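Local coordinates for Pdx2 protein (Plasmodium falciparum, PDB 2ABW) that hydrolyses glutamine to glutamate and ammonia, which is channelled to the partner synthase subunit for making pyridoxal 5'-phosphate (vitamin B6), at residues Ser139-Ile153 against Phe195-Tyr208. Numbering follows the deposited sequence.
Sequences SDSSAFKKDLTAACI and FHPELLPHTAFQQY
S139 OG shares a water with Y208 OH, also hydrogen-bonded to E186, and S141 OG lies at the Y208 ring edge. S139 OG and S141 OG each accept a hydrogen bond from the backbone N-H two residues on, two successive ST turns. A143 CB settles 3.5 Å from A204 O. F144 drives its ring edge into a face of F205 (centroids 4.8 Å apart, planes at 52°), whose opposite face takes F195 CZ. Y208 CG, anti to the backbone N (chi1 -175°), brings its ring obliquely to F144 (CE2 to Y208 CD1 3.4 Å); F144, F205 and Y208 form an aromatic cluster. L148 divides its branches: CD1 rests on A204 CB, and CD2 stands over the centre of the H202 imidazole, a CH-pi contact 3.6 Å from the centroid. T149 and L200 side chains cross at about a right angle, and A150 CB lies over the F195 face. A151 O receives H196 N at 2.9 Å, nearly straight (170°), and a water bridges A151 N to H196 O, so the edge strand grips the backbone of the charge-relay histidine. H196 ND1 in turn donates in its ring plane to E198 OE2 (2.7 Å), with C87, the nucleophile, beside the imidazole. I153, a glutamine-binding residue, meets L199 through CD1. Strand 149-153 borders the large sheet, paired with 130-137, while F205 reaches W84 of strand 83-86.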
loop_
_atom_site.group_PDB
_atom_site.type_symbol
_atom_site.label_atom_id
_atom_site.label_comp_id
_atom_site.label_asym_id
_atom_site.label_seq_id
_atom_site.Cartn_x
_atom_site.Cartn_y
_atom_site.Cartn_z
ATOM N N SER A 139 3.273 -4.138 16.828
ATOM C CA SER A 139 1.963 -4.815 16.585
ATOM C C SER A 139 1.842 -5.988 17.512
ATOM O O SER A 139 2.841 -6.524 17.948
ATOM C CB SER A 139 1.878 -5.322 15.141
ATOM O OG SER A 139 0.612 -5.914 14.822
ATOM N N ASP A 140 0.584 -6.372 17.784
ATOM C CA ASP A 140 0.281 -7.583 18.547
ATOM C C ASP A 140 -0.269 -8.645 17.539
ATOM O O ASP A 140 -0.634 -9.751 17.953
ATOM C CB ASP A 140 -0.773 -7.349 19.556
ATOM C CG ASP A 140 -0.442 -6.285 20.520
ATOM O OD1 ASP A 140 0.719 -6.284 20.997
ATOM O OD2 ASP A 140 -1.358 -5.466 20.820
ATOM N N SER A 141 -0.245 -8.376 16.240
ATOM C CA SER A 141 -0.875 -9.322 15.280
ATOM C C SER A 141 -0.052 -10.605 15.173
ATOM O O SER A 141 1.192 -10.572 15.142
ATOM C CB SER A 141 -0.936 -8.724 13.892
ATOM O OG SER A 141 -1.293 -9.726 12.922
ATOM N N SER A 142 -0.722 -11.781 15.113
ATOM C CA SER A 142 0.004 -12.996 14.834
ATOM C C SER A 142 0.603 -13.137 13.445
ATOM O O SER A 142 1.394 -14.085 13.220
ATOM C CB SER A 142 -0.930 -14.224 15.099
ATOM O OG SER A 142 -1.942 -14.206 14.167
ATOM N N ALA A 143 0.334 -12.167 12.587
ATOM C CA ALA A 143 0.983 -12.131 11.251
ATOM C C ALA A 143 2.411 -11.858 11.388
ATOM O O ALA A 143 3.160 -12.189 10.500
ATOM C CB ALA A 143 0.343 -11.100 10.432
ATOM N N PHE A 144 2.863 -11.267 12.515
ATOM C CA PHE A 144 4.223 -10.759 12.612
ATOM C C PHE A 144 5.019 -11.542 13.617
ATOM O O PHE A 144 4.999 -11.274 14.822
ATOM C CB PHE A 144 4.210 -9.270 12.949
ATOM C CG PHE A 144 3.435 -8.402 11.935
ATOM C CD1 PHE A 144 3.771 -8.414 10.592
ATOM C CD2 PHE A 144 2.434 -7.574 12.320
ATOM C CE1 PHE A 144 3.110 -7.586 9.660
ATOM C CE2 PHE A 144 1.817 -6.769 11.423
ATOM C CZ PHE A 144 2.145 -6.757 10.073
ATOM N N LYS A 145 5.708 -12.527 13.154
ATOM C CA LYS A 145 6.665 -13.220 13.982
ATOM C C LYS A 145 7.930 -12.433 14.199
ATOM O O LYS A 145 8.159 -11.421 13.614
ATOM C CB LYS A 145 7.102 -14.519 13.263
ATOM C CG LYS A 145 5.890 -15.354 13.038
ATOM C CD LYS A 145 6.091 -16.477 12.073
ATOM C CE LYS A 145 7.208 -17.362 12.407
ATOM N NZ LYS A 145 7.039 -18.834 11.933
ATOM N N LYS A 146 8.750 -12.885 15.099
ATOM C CA LYS A 146 9.953 -12.153 15.342
ATOM C C LYS A 146 10.898 -12.181 14.114
ATOM O O LYS A 146 10.913 -13.101 13.334
ATOM C CB LYS A 146 10.666 -12.748 16.540
ATOM C CG LYS A 146 11.127 -14.105 16.329
ATOM C CD LYS A 146 12.415 -14.408 17.093
ATOM C CE LYS A 146 13.027 -15.706 16.615
ATOM N NZ LYS A 146 14.479 -15.562 16.310
ATOM N N ASP A 147 11.710 -11.142 14.004
ATOM C CA ASP A 147 12.773 -11.085 13.015
ATOM C C ASP A 147 12.332 -11.186 11.582
ATOM O O ASP A 147 13.040 -11.726 10.723
ATOM C CB ASP A 147 13.939 -11.973 13.340
ATOM C CG ASP A 147 14.627 -11.522 14.645
ATOM O OD1 ASP A 147 14.984 -10.325 14.787
ATOM O OD2 ASP A 147 14.724 -12.399 15.525
ATOM N N LEU A 148 11.254 -10.488 11.286
ATOM C CA LEU A 148 10.884 -10.430 9.885
ATOM C C LEU A 148 11.694 -9.419 9.145
ATOM O O LEU A 148 12.249 -8.504 9.752
ATOM C CB LEU A 148 9.399 -10.062 9.716
ATOM C CG LEU A 148 8.400 -11.158 10.117
ATOM C CD1 LEU A 148 6.998 -10.601 10.260
ATOM C CD2 LEU A 148 8.429 -12.294 9.056
ATOM N N THR A 149 11.746 -9.572 7.829
ATOM C CA THR A 149 12.581 -8.767 6.974
ATOM C C THR A 149 11.734 -8.071 5.904
ATOM O O THR A 149 10.581 -8.412 5.670
ATOM C CB THR A 149 13.610 -9.640 6.265
ATOM O OG1 THR A 149 12.949 -10.817 5.773
ATOM C CG2 THR A 149 14.627 -10.029 7.321
ATOM N N ALA A 150 12.350 -7.046 5.323
ATOM C CA ALA A 150 11.771 -6.305 4.238
ATOM C C ALA A 150 12.813 -6.035 3.186
ATOM O O ALA A 150 13.969 -5.724 3.476
ATOM C CB ALA A 150 11.302 -4.940 4.760
ATOM N N ALA A 151 12.378 -6.080 1.920
ATOM C CA ALA A 151 13.253 -5.747 0.799
ATOM C C ALA A 151 12.976 -4.343 0.287
ATOM O O ALA A 151 11.895 -4.056 -0.267
ATOM C CB ALA A 151 13.029 -6.797 -0.304
ATOM N N CYS A 152 13.949 -3.444 0.515
ATOM C CA CYS A 152 13.799 -2.078 0.095
ATOM C C CYS A 152 14.566 -1.862 -1.177
ATOM O O CYS A 152 15.750 -1.995 -1.149
ATOM C CB CYS A 152 14.415 -1.157 1.138
ATOM S SG CYS A 152 13.379 -1.063 2.617
ATOM N N ILE A 153 13.867 -1.600 -2.260
ATOM C CA ILE A 153 14.510 -1.330 -3.554
ATOM C C ILE A 153 14.072 0.030 -4.079
ATOM O O ILE A 153 12.936 0.209 -4.485
ATOM C CB ILE A 153 14.199 -2.449 -4.550
ATOM C CG1 ILE A 153 14.667 -3.802 -3.989
ATOM C CG2 ILE A 153 15.004 -2.230 -5.863
ATOM C CD1 ILE A 153 14.418 -4.863 -4.967
ATOM N N PHE A 195 8.506 -0.818 1.174
ATOM C CA PHE A 195 9.259 -2.008 0.687
ATOM C C PHE A 195 8.405 -2.819 -0.289
ATOM O O PHE A 195 7.246 -2.488 -0.549
ATOM C CB PHE A 195 9.751 -2.851 1.868
ATOM C CG PHE A 195 8.683 -3.209 2.888
ATOM C CD1 PHE A 195 7.927 -4.354 2.746
ATOM C CD2 PHE A 195 8.480 -2.409 3.991
ATOM C CE1 PHE A 195 6.974 -4.697 3.677
ATOM C CE2 PHE A 195 7.532 -2.747 4.922
ATOM C CZ PHE A 195 6.770 -3.888 4.783
ATOM N N HIS A 196 9.012 -3.853 -0.826
ATOM C CA HIS A 196 8.389 -4.788 -1.766
ATOM C C HIS A 196 8.026 -6.072 -1.067
ATOM O O HIS A 196 8.817 -7.001 -1.000
ATOM C CB HIS A 196 9.375 -5.094 -2.902
ATOM C CG HIS A 196 9.389 -4.046 -3.937
ATOM N ND1 HIS A 196 8.598 -4.122 -5.059
ATOM C CD2 HIS A 196 10.059 -2.875 -4.014
ATOM C CE1 HIS A 196 8.821 -3.053 -5.810
ATOM N NE2 HIS A 196 9.679 -2.260 -5.181
ATOM N N PRO A 197 6.782 -6.149 -0.532
ATOM C CA PRO A 197 6.406 -7.335 0.268
ATOM C C PRO A 197 6.298 -8.575 -0.560
ATOM O O PRO A 197 6.308 -9.699 -0.039
ATOM C CB PRO A 197 4.993 -6.940 0.738
ATOM C CG PRO A 197 4.461 -6.007 -0.293
ATOM C CD PRO A 197 5.658 -5.248 -0.778
ATOM N N GLU A 198 6.264 -8.419 -1.882
ATOM C CA GLU A 198 6.155 -9.553 -2.782
ATOM C C GLU A 198 7.465 -10.182 -3.144
ATOM O O GLU A 198 7.464 -11.274 -3.775
ATOM C CB GLU A 198 5.372 -9.122 -4.016
ATOM C CG GLU A 198 6.157 -8.405 -5.062
ATOM C CD GLU A 198 6.647 -6.960 -4.746
ATOM O OE1 GLU A 198 6.492 -6.434 -3.619
ATOM O OE2 GLU A 198 7.256 -6.412 -5.724
ATOM N N LEU A 199 8.564 -9.556 -2.744
ATOM C CA LEU A 199 9.938 -9.979 -3.197
ATOM C C LEU A 199 10.697 -10.789 -2.103
ATOM O O LEU A 199 11.806 -11.217 -2.340
ATOM C CB LEU A 199 10.725 -8.798 -3.618
ATOM C CG LEU A 199 10.349 -8.020 -4.874
ATOM C CD1 LEU A 199 11.421 -6.944 -5.179
ATOM C CD2 LEU A 199 10.214 -9.079 -5.896
ATOM N N LEU A 200 10.081 -11.026 -0.958
ATOM C CA LEU A 200 10.619 -11.944 0.071
ATOM C C LEU A 200 9.666 -13.096 0.252
ATOM O O LEU A 200 8.471 -12.997 -0.002
ATOM C CB LEU A 200 10.874 -11.234 1.388
ATOM C CG LEU A 200 11.890 -10.137 1.315
ATOM C CD1 LEU A 200 11.952 -9.485 2.758
ATOM C CD2 LEU A 200 13.300 -10.629 0.903
ATOM N N PRO A 201 10.180 -14.265 0.613
ATOM C CA PRO A 201 9.246 -15.381 0.621
ATOM C C PRO A 201 8.098 -15.248 1.598
ATOM O O PRO A 201 6.999 -15.698 1.275
ATOM C CB PRO A 201 10.147 -16.596 0.907
ATOM C CG PRO A 201 11.504 -16.171 0.343
ATOM C CD PRO A 201 11.580 -14.675 0.730
ATOM N N HIS A 202 8.332 -14.612 2.755
ATOM C CA HIS A 202 7.282 -14.633 3.801
ATOM C C HIS A 202 6.116 -13.784 3.375
ATOM O O HIS A 202 6.257 -12.934 2.489
ATOM C CB HIS A 202 7.746 -14.206 5.143
ATOM C CG HIS A 202 7.967 -12.743 5.301
ATOM N ND1 HIS A 202 9.205 -12.104 5.337
ATOM C CD2 HIS A 202 7.048 -11.774 5.564
ATOM C CE1 HIS A 202 8.999 -10.786 5.517
ATOM N NE2 HIS A 202 7.704 -10.582 5.667
ATOM N N THR A 203 4.983 -14.037 4.026
ATOM C CA THR A 203 3.706 -13.439 3.611
ATOM C C THR A 203 3.094 -12.591 4.761
ATOM O O THR A 203 1.869 -12.424 4.815
ATOM C CB THR A 203 2.672 -14.494 3.159
ATOM O OG1 THR A 203 2.541 -15.483 4.170
ATOM C CG2 THR A 203 3.115 -15.176 1.793
ATOM N N ALA A 204 3.900 -12.086 5.665
ATOM C CA ALA A 204 3.369 -11.489 6.939
ATOM C C ALA A 204 2.462 -10.327 6.617
ATOM O O ALA A 204 1.382 -10.198 7.214
ATOM C CB ALA A 204 4.523 -11.005 7.785
ATOM N N PHE A 205 2.879 -9.393 5.747
ATOM C CA PHE A 205 2.057 -8.198 5.498
ATOM C C PHE A 205 0.767 -8.530 4.731
ATOM O O PHE A 205 -0.272 -7.873 4.871
ATOM C CB PHE A 205 2.867 -7.086 4.864
ATOM C CG PHE A 205 3.818 -6.428 5.895
ATOM C CD1 PHE A 205 5.036 -6.997 6.152
ATOM C CD2 PHE A 205 3.384 -5.365 6.670
ATOM C CE1 PHE A 205 5.865 -6.455 7.134
ATOM C CE2 PHE A 205 4.245 -4.820 7.649
ATOM C CZ PHE A 205 5.413 -5.418 7.906
ATOM N N GLN A 206 0.885 -9.517 3.838
ATOM C CA GLN A 206 -0.297 -10.004 3.161
ATOM C C GLN A 206 -1.311 -10.560 4.158
ATOM O O GLN A 206 -2.539 -10.288 4.095
ATOM C CB GLN A 206 0.045 -11.098 2.118
ATOM C CG GLN A 206 0.773 -10.520 0.906
ATOM C CD GLN A 206 2.253 -10.317 1.072
ATOM O OE1 GLN A 206 2.792 -10.732 2.072
ATOM N NE2 GLN A 206 2.900 -9.733 0.048
ATOM N N GLN A 207 -0.853 -11.333 5.090
ATOM C CA GLN A 207 -1.708 -11.896 6.129
ATOM C C GLN A 207 -2.330 -10.802 6.959
ATOM O O GLN A 207 -3.538 -10.844 7.250
ATOM C CB GLN A 207 -0.901 -12.846 6.968
ATOM C CG GLN A 207 -1.856 -13.532 7.971
ATOM C CD GLN A 207 -1.148 -14.511 8.904
ATOM O OE1 GLN A 207 0.086 -14.718 8.832
ATOM N NE2 GLN A 207 -1.904 -15.080 9.772
ATOM N N TYR A 208 -1.551 -9.815 7.355
ATOM C CA TYR A 208 -2.049 -8.683 8.148
ATOM C C TYR A 208 -3.116 -7.922 7.380
ATOM O O TYR A 208 -4.183 -7.563 7.902
ATOM C CB TYR A 208 -0.924 -7.739 8.453
ATOM C CG TYR A 208 -1.299 -6.628 9.352
ATOM C CD1 TYR A 208 -1.550 -6.872 10.708
ATOM C CD2 TYR A 208 -1.397 -5.358 8.927
ATOM C CE1 TYR A 208 -1.884 -5.824 11.557
ATOM C CE2 TYR A 208 -1.673 -4.321 9.776
ATOM C CZ TYR A 208 -1.921 -4.551 11.085
ATOM O OH TYR A 208 -2.244 -3.544 12.026
HETATM O O HOH W 1 -1.099 -3.811 14.489
HETATM O O HOH W 2 2.239 -15.738 11.190
HETATM O O HOH W 3 3.295 -14.537 8.945
HETATM O O HOH W 4 9.824 -6.971 1.558
#